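Local coordinates for cytoplasmic protein (Cryptococcus neoformans var. grubii serotype A, PDB 7LPO), which probably hydrolyses the beta-glucosidic bond of steryl glucosides, as a fungal sterylglucosidase of glycoside hydrolase family 5, at residues D145-F150 and T210-F215; F103-L108 and G155-T160; F139-Q144 and S268-G273; T174-L179 and V336-S341. One frame throughout, in Å; residues are numbered along the deposited sequence.

Interaction 1: D145-F150 and T210-F215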
# COMPACT_ATOMS: atom_id res chain seq x y z
N ASP A 145 1.28 8.85 -1.49
CA ASP A 145 -0.10 8.89 -1.96
C ASP A 145 -0.28 10.23 -2.65
O ASP A 145 0.02 11.27 -2.06
CB ASP A 145 -1.10 8.73 -0.81
CG ASP A 145 -0.95 7.42 -0.09
OD1 ASP A 145 -1.41 6.39 -0.64
OD2 ASP A 145 -0.39 7.41 1.03
N VAL A 146 -0.76 10.20 -3.89
CA VAL A 146 -0.97 11.38 -4.72
C VAL A 146 0.19 12.36 -4.57
O VAL A 146 -0.01 13.57 -4.38
CB VAL A 146 -2.33 12.04 -4.42
CG1 VAL A 146 -3.45 11.11 -4.85
CG2 VAL A 146 -2.49 12.37 -2.96
N TRP A 147 1.40 11.81 -4.70
CA TRP A 147 2.70 12.49 -4.75
C TRP A 147 3.22 12.96 -3.40
O TRP A 147 4.37 12.67 -3.07
CB TRP A 147 2.68 13.69 -5.71
CG TRP A 147 4.06 14.33 -5.81
CD1 TRP A 147 4.44 15.52 -5.29
CD2 TRP A 147 5.22 13.77 -6.44
NE1 TRP A 147 5.77 15.75 -5.56
CE2 TRP A 147 6.27 14.69 -6.26
CE3 TRP A 147 5.48 12.58 -7.13
CZ2 TRP A 147 7.56 14.47 -6.75
CZ3 TRP A 147 6.75 12.37 -7.62
CH2 TRP A 147 7.78 13.30 -7.43
N SER A 148 2.40 13.68 -2.63
CA SER A 148 2.89 14.27 -1.39
C SER A 148 1.73 14.75 -0.53
O SER A 148 0.61 14.91 -1.01
CB SER A 148 3.83 15.45 -1.67
OG SER A 148 3.13 16.49 -2.34
N ARG A 149 2.03 15.02 0.75
CA ARG A 149 1.04 15.65 1.63
C ARG A 149 0.54 16.97 1.04
O ARG A 149 -0.64 17.32 1.17
CB ARG A 149 1.63 15.92 3.01
CG ARG A 149 1.98 14.71 3.83
CD ARG A 149 2.31 15.10 5.27
NE ARG A 149 3.48 15.99 5.39
CZ ARG A 149 3.50 17.11 6.10
NH1 ARG A 149 2.43 17.52 6.75
NH2 ARG A 149 4.61 17.84 6.15
N PHE A 150 1.44 17.73 0.42
CA PHE A 150 1.12 19.05 -0.12
C PHE A 150 0.27 18.98 -1.37
O PHE A 150 -0.24 20.02 -1.80
CB PHE A 150 2.45 19.78 -0.33
CG PHE A 150 3.41 19.55 0.81
CD1 PHE A 150 3.19 20.16 2.04
CD2 PHE A 150 4.45 18.66 0.69
CE1 PHE A 150 4.01 19.91 3.10
CE2 PHE A 150 5.28 18.40 1.76
CZ PHE A 150 5.06 19.03 2.96
N THR A 210 0.48 16.76 -13.73
CA THR A 210 1.73 17.34 -14.20
C THR A 210 2.92 16.62 -13.58
O THR A 210 3.82 16.18 -14.29
CB THR A 210 1.77 18.83 -13.87
OG1 THR A 210 0.70 19.49 -14.55
CG2 THR A 210 3.10 19.44 -14.31
N ILE A 211 2.91 16.50 -12.26
CA ILE A 211 4.11 16.07 -11.55
C ILE A 211 4.48 14.65 -11.93
O ILE A 211 5.66 14.34 -12.13
CB ILE A 211 3.91 16.22 -10.03
CG1 ILE A 211 3.88 17.70 -9.65
CG2 ILE A 211 5.03 15.51 -9.27
CD1 ILE A 211 3.32 17.97 -8.25
N TRP A 212 3.48 13.76 -12.02
CA TRP A 212 3.76 12.38 -12.38
C TRP A 212 4.23 12.26 -13.83
O TRP A 212 5.05 11.38 -14.14
CB TRP A 212 2.52 11.52 -12.15
CG TRP A 212 2.28 11.20 -10.72
CD1 TRP A 212 1.23 11.62 -9.97
CD2 TRP A 212 3.11 10.41 -9.85
NE1 TRP A 212 1.34 11.12 -8.68
CE2 TRP A 212 2.49 10.39 -8.59
CE3 TRP A 212 4.31 9.72 -10.03
CZ2 TRP A 212 3.02 9.69 -7.51
CZ3 TRP A 212 4.84 9.03 -8.95
CH2 TRP A 212 4.20 9.02 -7.71
N THR A 213 3.73 13.11 -14.73
CA THR A 213 4.24 13.10 -16.10
C THR A 213 5.70 13.53 -16.14
O THR A 213 6.51 12.96 -16.88
CB THR A 213 3.38 14.02 -16.97
OG1 THR A 213 2.01 13.60 -16.94
CG2 THR A 213 3.84 14.02 -18.41
N PHE A 214 6.06 14.54 -15.33
CA PHE A 214 7.46 14.91 -15.14
C PHE A 214 8.27 13.72 -14.64
O PHE A 214 9.27 13.34 -15.24
CB PHE A 214 7.56 16.08 -14.14
CG PHE A 214 7.16 17.44 -14.69
CD1 PHE A 214 6.92 17.64 -16.04
CD2 PHE A 214 7.05 18.53 -13.83
CE1 PHE A 214 6.58 18.91 -16.52
CE2 PHE A 214 6.70 19.79 -14.31
CZ PHE A 214 6.47 19.98 -15.65
N PHE A 215 7.82 13.12 -13.53
CA PHE A 215 8.61 12.08 -12.86
C PHE A 215 8.97 10.93 -13.79
O PHE A 215 10.12 10.49 -13.83
CB PHE A 215 7.83 11.56 -11.65
CG PHE A 215 8.61 10.64 -10.75
CD1 PHE A 215 9.50 11.15 -9.81
CD2 PHE A 215 8.46 9.26 -10.84
CE1 PHE A 215 10.21 10.32 -8.98
CE2 PHE A 215 9.17 8.42 -10.00
CZ PHE A 215 10.05 8.96 -9.06
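The indole of W147 carries I211 on one face and has W212 and F215 at its edge. The methyl I211 CG2 sits over the centre of the double ring, 3.3 Å from W147 CD2. This is a CH-pi contact, with CG2 3.4 Å from the centroid of the six-membered ring of W147. The two side chains cross at about a right angle. The second branch of I211 also takes part, with CD1 4.0 Å from W147 CD1.

The edge of W147 points at the face of W212. Atom W147 CE3 lies 3.8 Å from W212 CZ2, offset toward the rim of that face. The planes of the two six-membered rings are perpendicular, at 90°, so the pair is T-shaped. A second, offset edge-to-face pair joins W147 to F215, with planes at 68°. Here W147 CH2 comes 3.6 Å from F215 CD1.

W147 CG is anti to the backbone N (chi1 -177°); the ring beyond it meets helix 206-221. Both indole nitrogens have partners: W147 NE1 bonds to T160 and W212 NE1 to N208. All the touching residues are buried. No hydrogen bond crosses between the segments. The result is an aromatic cluster that seats the loop after strand 137-143 on helix 206-221, in the TIM-barrel architecture of family 5 hydrolases.

Interaction 2: F103-L108 and G155-T160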
# COMPACT_ATOMS: atom_id res chain seq x y z
N PHE A 103 7.91 4.32 5.12
CA PHE A 103 8.66 5.55 5.27
C PHE A 103 8.41 6.42 4.04
O PHE A 103 8.04 5.92 2.98
CB PHE A 103 10.17 5.30 5.46
CG PHE A 103 10.85 4.76 4.24
CD1 PHE A 103 10.84 3.40 3.98
CD2 PHE A 103 11.49 5.60 3.36
CE1 PHE A 103 11.46 2.89 2.86
CE2 PHE A 103 12.11 5.10 2.23
CZ PHE A 103 12.10 3.74 1.98
N THR A 104 8.60 7.72 4.19
CA THR A 104 8.36 8.63 3.08
C THR A 104 9.65 9.33 2.67
O THR A 104 10.55 9.54 3.48
CB THR A 104 7.29 9.68 3.41
OG1 THR A 104 7.76 10.52 4.47
CG2 THR A 104 5.98 8.97 3.80
N TRP A 105 9.72 9.65 1.38
CA TRP A 105 10.78 10.51 0.87
C TRP A 105 10.88 11.80 1.67
O TRP A 105 11.98 12.28 1.96
CB TRP A 105 10.49 10.78 -0.60
CG TRP A 105 11.50 11.55 -1.36
CD1 TRP A 105 12.74 11.91 -0.96
CD2 TRP A 105 11.34 12.05 -2.69
NE1 TRP A 105 13.37 12.61 -1.96
CE2 TRP A 105 12.52 12.72 -3.03
CE3 TRP A 105 10.30 12.00 -3.63
CZ2 TRP A 105 12.69 13.33 -4.26
CZ3 TRP A 105 10.47 12.62 -4.84
CH2 TRP A 105 11.66 13.27 -5.15
N GLU A 106 9.73 12.37 2.05
CA GLU A 106 9.75 13.62 2.80
C GLU A 106 10.53 13.47 4.10
O GLU A 106 11.29 14.36 4.48
CB GLU A 106 8.33 14.10 3.11
CG GLU A 106 8.29 15.30 4.05
CD GLU A 106 6.88 15.76 4.41
OE1 GLU A 106 6.77 16.86 4.99
OE2 GLU A 106 5.89 15.06 4.13
N SER A 107 10.33 12.35 4.80
CA SER A 107 10.98 12.16 6.09
C SER A 107 12.49 12.01 5.96
O SER A 107 13.21 12.23 6.94
CB SER A 107 10.38 10.95 6.82
OG SER A 107 10.74 9.73 6.18
N LEU A 108 12.97 11.68 4.76
CA LEU A 108 14.40 11.52 4.52
C LEU A 108 15.08 12.76 3.96
O LEU A 108 16.29 12.92 4.15
CB LEU A 108 14.65 10.36 3.55
CG LEU A 108 14.27 8.95 3.97
CD1 LEU A 108 14.48 7.98 2.80
CD2 LEU A 108 15.05 8.49 5.19
N GLY A 155 4.20 11.52 0.93
CA GLY A 155 5.30 11.15 0.07
C GLY A 155 6.43 12.15 -0.06
O GLY A 155 7.33 12.19 0.79
N ALA A 156 6.40 12.96 -1.10
CA ALA A 156 7.56 13.74 -1.50
C ALA A 156 7.71 15.02 -0.68
O ALA A 156 6.72 15.57 -0.18
CB ALA A 156 7.48 14.09 -2.98
N PRO A 157 8.94 15.52 -0.51
CA PRO A 157 9.12 16.77 0.22
C PRO A 157 8.58 17.97 -0.54
O PRO A 157 8.49 17.97 -1.77
CB PRO A 157 10.64 16.87 0.41
CG PRO A 157 11.23 15.99 -0.65
CD PRO A 157 10.21 14.89 -0.89
N LEU A 158 8.22 19.00 0.21
CA LEU A 158 7.57 20.18 -0.37
C LEU A 158 8.41 20.80 -1.48
O LEU A 158 7.84 21.37 -2.43
CB LEU A 158 7.30 21.21 0.72
CG LEU A 158 6.79 22.59 0.31
CD1 LEU A 158 5.38 22.51 -0.25
CD2 LEU A 158 6.84 23.50 1.53
N TRP A 159 9.73 20.72 -1.40
CA TRP A 159 10.52 21.40 -2.41
C TRP A 159 10.37 20.77 -3.79
O TRP A 159 10.75 21.42 -4.78
CB TRP A 159 11.99 21.47 -2.00
CG TRP A 159 12.69 20.16 -1.69
CD1 TRP A 159 12.98 19.66 -0.46
CD2 TRP A 159 13.25 19.24 -2.64
NE1 TRP A 159 13.66 18.48 -0.57
CE2 TRP A 159 13.84 18.20 -1.90
CE3 TRP A 159 13.30 19.20 -4.03
CZ2 TRP A 159 14.46 17.12 -2.51
CZ3 TRP A 159 13.92 18.12 -4.64
CH2 TRP A 159 14.49 17.10 -3.88
N THR A 160 9.83 19.55 -3.90
CA THR A 160 9.62 18.99 -5.24
C THR A 160 8.55 19.75 -6.00
O THR A 160 8.63 19.86 -7.23
CB THR A 160 9.24 17.50 -5.17
OG1 THR A 160 8.03 17.32 -4.41
CG2 THR A 160 10.37 16.69 -4.55
O HOH W 1 4.91 12.40 3.79
O HOH W 2 4.80 14.67 1.60
O HOH W 3 8.93 18.66 2.93
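W105 has P157 CD over one face of its indole, offset toward the rim; the two side chains cross at about a right angle. P157 CD stands 3.6 Å from the centroid of the five-membered ring of W105, a CH-pi contact over the face. The six-membered part of W105 meets A156 through CE3, 3.6 Å from A156 CB. Its far end meets T160 tip to tip, with W105 CH2 3.7 Å from T160 CG2. W105 CG is anti to the backbone N (chi1 -175°), on the side of G155-T160. The indole nitrogen bonds to E109, and F240 adds an edge-to-face ring.

One direct hydrogen bond crosses the contact. E106 N donates to G155 O at 2.7 Å, with an N-H...O angle of 141°, so the bond is not straight. T104 caps helix 105-109: its OG1 accepts from S107 N at 3.2 Å.

The carboxylate of E106 reaches the other segment through water. One water lies 2.9 Å from E106 OE2 and accepts from G155 N. A second lies 2.8 Å from A156 O and is also close to E106 OE2. OE1 forms a salt bridge with R149. The buried carboxylate therefore has a charged partner as well as water. Apolar cover by W105 and this polar network join the start of the helix to the loop, and the nearby arginine would favour a charged E106.

Interaction 3: F139-Q144 and S268-G273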
# COMPACT_ATOMS: atom_id res chain seq x y z
N PHE A 139 9.84 -5.96 4.98
CA PHE A 139 10.26 -5.37 3.72
C PHE A 139 9.85 -3.90 3.70
O PHE A 139 8.85 -3.49 4.30
CB PHE A 139 9.76 -6.16 2.48
CG PHE A 139 8.29 -6.10 2.21
CD1 PHE A 139 7.42 -6.91 2.89
CD2 PHE A 139 7.80 -5.30 1.19
CE1 PHE A 139 6.07 -6.89 2.61
CE2 PHE A 139 6.45 -5.27 0.91
CZ PHE A 139 5.59 -6.07 1.61
N MET A 140 10.70 -3.10 3.08
CA MET A 140 10.65 -1.65 3.17
C MET A 140 9.76 -1.07 2.08
O MET A 140 9.86 -1.46 0.91
CB MET A 140 12.06 -1.07 3.04
CG MET A 140 13.10 -1.68 3.95
SD MET A 140 12.69 -1.55 5.71
CE MET A 140 12.87 0.11 6.11
N ASP A 141 8.91 -0.13 2.45
CA ASP A 141 7.95 0.49 1.54
C ASP A 141 8.25 1.97 1.42
O ASP A 141 7.92 2.74 2.34
CB ASP A 141 6.53 0.26 2.03
CG ASP A 141 5.53 1.29 1.51
OD1 ASP A 141 5.73 1.83 0.38
OD2 ASP A 141 4.55 1.57 2.23
N PRO A 142 8.90 2.42 0.33
CA PRO A 142 8.96 3.86 0.05
C PRO A 142 7.58 4.37 -0.35
O PRO A 142 7.11 4.12 -1.46
CB PRO A 142 9.96 3.96 -1.11
CG PRO A 142 10.30 2.58 -1.49
CD PRO A 142 9.38 1.63 -0.80
N HIS A 143 6.92 5.06 0.56
CA HIS A 143 5.49 5.25 0.48
C HIS A 143 5.13 6.66 0.03
O HIS A 143 5.78 7.63 0.43
CB HIS A 143 4.82 4.96 1.83
CG HIS A 143 3.33 4.82 1.74
ND1 HIS A 143 2.70 3.60 1.65
CD2 HIS A 143 2.36 5.76 1.68
CE1 HIS A 143 1.40 3.79 1.56
NE2 HIS A 143 1.16 5.09 1.57
N GLN A 144 4.09 6.74 -0.78
CA GLN A 144 3.51 8.00 -1.22
C GLN A 144 2.04 7.77 -1.56
O GLN A 144 1.62 6.65 -1.87
CB GLN A 144 4.28 8.58 -2.43
CG GLN A 144 4.05 7.84 -3.74
CD GLN A 144 2.75 8.22 -4.44
OE1 GLN A 144 2.31 9.36 -4.37
NE2 GLN A 144 2.14 7.27 -5.12
N SER A 268 8.95 -1.44 -4.40
CA SER A 268 9.16 -0.30 -5.27
C SER A 268 8.22 0.84 -4.86
O SER A 268 7.40 0.71 -3.96
CB SER A 268 8.99 -0.70 -6.74
OG SER A 268 7.72 -1.25 -6.99
N ILE A 269 8.38 1.99 -5.52
CA ILE A 269 7.62 3.17 -5.13
C ILE A 269 6.14 2.85 -5.06
O ILE A 269 5.57 2.26 -5.98
CB ILE A 269 7.89 4.32 -6.11
CG1 ILE A 269 7.13 5.57 -5.68
CG2 ILE A 269 7.52 3.94 -7.52
CD1 ILE A 269 7.63 6.84 -6.37
N ASN A 270 5.52 3.25 -3.96
CA ASN A 270 4.14 2.85 -3.69
C ASN A 270 3.16 3.51 -4.65
O ASN A 270 3.25 4.71 -4.92
CB ASN A 270 3.78 3.23 -2.25
CG ASN A 270 2.39 2.76 -1.86
OD1 ASN A 270 2.16 1.56 -1.69
ND2 ASN A 270 1.45 3.69 -1.73
N GLU A 271 2.23 2.70 -5.19
CA GLU A 271 1.09 3.12 -6.01
C GLU A 271 1.39 4.34 -6.87
O GLU A 271 0.74 5.38 -6.76
CB GLU A 271 -0.11 3.40 -5.10
CG GLU A 271 -0.55 2.15 -4.34
CD GLU A 271 -1.88 2.28 -3.64
OE1 GLU A 271 -2.46 3.39 -3.64
OE2 GLU A 271 -2.34 1.25 -3.08
N PRO A 272 2.33 4.21 -7.79
CA PRO A 272 2.80 5.38 -8.54
C PRO A 272 1.73 5.96 -9.45
O PRO A 272 0.97 5.23 -10.09
CB PRO A 272 3.98 4.84 -9.35
CG PRO A 272 3.69 3.37 -9.48
CD PRO A 272 3.03 2.97 -8.18
N GLY A 273 1.68 7.28 -9.53
CA GLY A 273 0.75 7.93 -10.44
C GLY A 273 1.21 7.87 -11.88
O GLY A 273 2.41 7.84 -12.18
O HOH W 4 5.79 0.48 -1.95
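Q144 and N270 join the C-terminal end of strand 137-143 to the loop after strand 263-267. The two strands are parallel, adjacent strands of the TIM barrel expected for family 5. The sequence N270-E271 fits the Asn-Glu pair found after the fourth barrel strand in this family.

Hydrogen bonds carry most of the contact. The backbone bond N270 N to P142 O, 3.1 Å, links strand 137-143, at P142, to the segment that follows strand 263-267. The two amide side chains then bond in exchange, each to the backbone carbonyl of the other residue. N270 ND2 donates to Q144 O at 3.0 Å, with that oxygen in the plane of the N270 amide. Q144 NE2 donates to N270 O at 2.8 Å and is almost straight (171°). The remaining amide oxygens bond to other residues: Q144 OE1 to W147 N, N270 OD1 to R100.

Stacking is the second kind of contact. The amide of N270 lies over one face of the H143 ring, with planes 19° apart. Its ND2 is 3.3 Å from H143 CE1, offset toward the rim. N270 CG is anti to its backbone N (chi1 -176°), 3.6 Å from H143 ND1. D141 OD2 fixes the turn of that ring by accepting from H143 ND1 at 2.8 Å through its syn lone pair.

E271 OE2 bonds to H452 and to a bound Tris, probably from the crystallisation liquor, consistent with a pocket here. Water forms the last link, donating to D141 OD1 (2.7 Å) and to S268 O (2.6 Å).

Interaction 4: T174-L179 and V336-S341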
# COMPACT_ATOMS: atom_id res chain seq x y z
N THR A 174 -7.10 26.86 -7.67
CA THR A 174 -7.21 26.32 -9.03
C THR A 174 -7.80 24.91 -9.07
O THR A 174 -7.98 24.37 -10.16
CB THR A 174 -5.83 26.29 -9.70
OG1 THR A 174 -4.97 25.39 -8.98
CG2 THR A 174 -5.19 27.69 -9.75
N ALA A 175 -8.11 24.31 -7.93
CA ALA A 175 -8.56 22.93 -7.90
C ALA A 175 -7.51 21.98 -8.47
O ALA A 175 -7.83 20.90 -8.97
CB ALA A 175 -9.89 22.77 -8.65
N ALA A 176 -6.24 22.38 -8.41
CA ALA A 176 -5.16 21.52 -8.88
C ALA A 176 -4.91 20.36 -7.93
O ALA A 176 -4.36 19.34 -8.34
CB ALA A 176 -3.89 22.34 -9.07
N ALA A 177 -5.30 20.51 -6.66
CA ALA A 177 -5.29 19.43 -5.69
C ALA A 177 -6.28 19.78 -4.60
O ALA A 177 -6.50 20.97 -4.30
CB ALA A 177 -3.90 19.20 -5.10
N TYR A 178 -6.88 18.76 -3.99
CA TYR A 178 -7.76 18.93 -2.84
C TYR A 178 -6.99 18.48 -1.61
O TYR A 178 -6.65 17.29 -1.48
CB TYR A 178 -9.06 18.14 -2.99
CG TYR A 178 -9.97 18.66 -4.06
CD1 TYR A 178 -10.20 20.03 -4.20
CD2 TYR A 178 -10.62 17.79 -4.93
CE1 TYR A 178 -11.03 20.52 -5.19
CE2 TYR A 178 -11.47 18.26 -5.91
CZ TYR A 178 -11.67 19.63 -6.03
OH TYR A 178 -12.51 20.11 -7.00
N LEU A 179 -6.71 19.41 -0.71
CA LEU A 179 -6.04 19.14 0.55
C LEU A 179 -7.08 19.06 1.65
O LEU A 179 -7.95 19.93 1.76
CB LEU A 179 -5.03 20.23 0.87
CG LEU A 179 -3.67 20.18 0.17
CD1 LEU A 179 -3.81 19.89 -1.30
CD2 LEU A 179 -2.96 21.52 0.41
N VAL A 336 -6.13 33.53 -10.17
CA VAL A 336 -5.00 32.89 -9.51
C VAL A 336 -4.51 31.73 -10.37
O VAL A 336 -5.31 30.95 -10.91
CB VAL A 336 -5.40 32.41 -8.10
CG1 VAL A 336 -4.34 31.52 -7.53
CG2 VAL A 336 -5.65 33.62 -7.19
N LYS A 337 -3.20 31.62 -10.52
CA LYS A 337 -2.58 30.62 -11.37
C LYS A 337 -1.80 29.62 -10.54
O LYS A 337 -1.22 29.96 -9.51
CB LYS A 337 -1.65 31.28 -12.39
CG LYS A 337 -2.38 32.19 -13.37
CD LYS A 337 -1.42 32.90 -14.30
CE LYS A 337 -2.19 33.86 -15.20
NZ LYS A 337 -1.29 34.78 -15.96
N LEU A 338 -1.80 28.37 -11.01
CA LEU A 338 -1.07 27.32 -10.30
C LEU A 338 0.43 27.54 -10.37
O LEU A 338 1.17 27.10 -9.48
CB LEU A 338 -1.42 25.96 -10.89
CG LEU A 338 -0.60 24.78 -10.37
CD1 LEU A 338 -0.94 24.53 -8.90
CD2 LEU A 338 -0.84 23.51 -11.19
N TRP A 339 0.90 28.22 -11.40
CA TRP A 339 2.31 28.21 -11.75
C TRP A 339 3.07 29.31 -11.02
O TRP A 339 2.64 30.46 -11.00
CB TRP A 339 2.45 28.36 -13.26
CG TRP A 339 1.55 27.42 -13.97
CD1 TRP A 339 0.37 27.70 -14.57
CD2 TRP A 339 1.74 26.00 -14.10
NE1 TRP A 339 -0.18 26.56 -15.11
CE2 TRP A 339 0.64 25.50 -14.82
CE3 TRP A 339 2.74 25.12 -13.69
CZ2 TRP A 339 0.51 24.15 -15.13
CZ3 TRP A 339 2.61 23.77 -14.00
CH2 TRP A 339 1.50 23.30 -14.71
N LEU A 340 4.18 28.92 -10.41
CA LEU A 340 5.12 29.85 -9.80
C LEU A 340 5.50 30.96 -10.77
O LEU A 340 5.94 30.69 -11.89
CB LEU A 340 6.38 29.09 -9.40
CG LEU A 340 6.70 28.70 -7.96
CD1 LEU A 340 8.19 28.31 -7.93
CD2 LEU A 340 6.39 29.77 -6.97
N SER A 341 5.36 32.20 -10.32
CA SER A 341 5.99 33.30 -11.04
C SER A 341 7.51 33.24 -10.89
O SER A 341 8.05 32.58 -9.99
CB SER A 341 5.48 34.65 -10.52
OG SER A 341 6.17 35.01 -9.34
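The hydroxyl of T174, beside L338, is held by its own loop. Atom T174 OG1 bonds to H170 O and accepts a weak hydrogen bond from A176 N at 3.3 Å. OG1 stands between the backbone N and the carbonyl carbon (chi1 64°), facing back to A176. The same rotation puts the methyl CG2 anti to the carbonyl carbon, on the side of V336.

That methyl does much of the touching. T174 CG2 lies 3.5 Å from V336 O and packs alongside the backbone to L338. It is 3.7 Å from L338 N. The side chains of T174 and L338 cross at about a right angle, with OG1 4.1 Å from L338 CB.

A176 meets the branched end of L338. Its CB lies 3.7 Å from L338 CD1 and 3.9 Å from L338 CD2. One methyl thus bears on both branches of the leucine. L206 at the start of helix 206-221 touches A176 and L338 alike.

The contact ties the loop after helix 159-163 to the loop before helix 342-348. No hydrogen bond crosses directly between the segments. H170 bridges them instead, since its ND1 bonds to K337 O while its carbonyl holds T174. The loops meet by van der Waals contact alone, methyl on backbone and methyl on leucine, while T174 OG1 and K337 O find their partners in H170.

Interactions 1, 2 and 3 form one continuous region, with centres 11 to 13 Å apart. Interaction 2 holds strand 98-104 and interaction 3 its parallel neighbour 137-143, paired through F103 with D141 and H143. Segment 139-144 runs into 145-150, so interaction 3 passes into interaction 1, where W212 packs on Q144 and G273. Backbone contact between W147 and A156 joins interactions 1 and 2. Along the chain, interaction 1 is nested inside the loop closed by interaction 3, and interaction 2 closes before interaction 4 opens. Interaction 4 lies about 25 Å from interaction 3 between centres, and meets interaction 1 through L179 and W339. The set leads from barrel strands and the Tris site to peripheral loops.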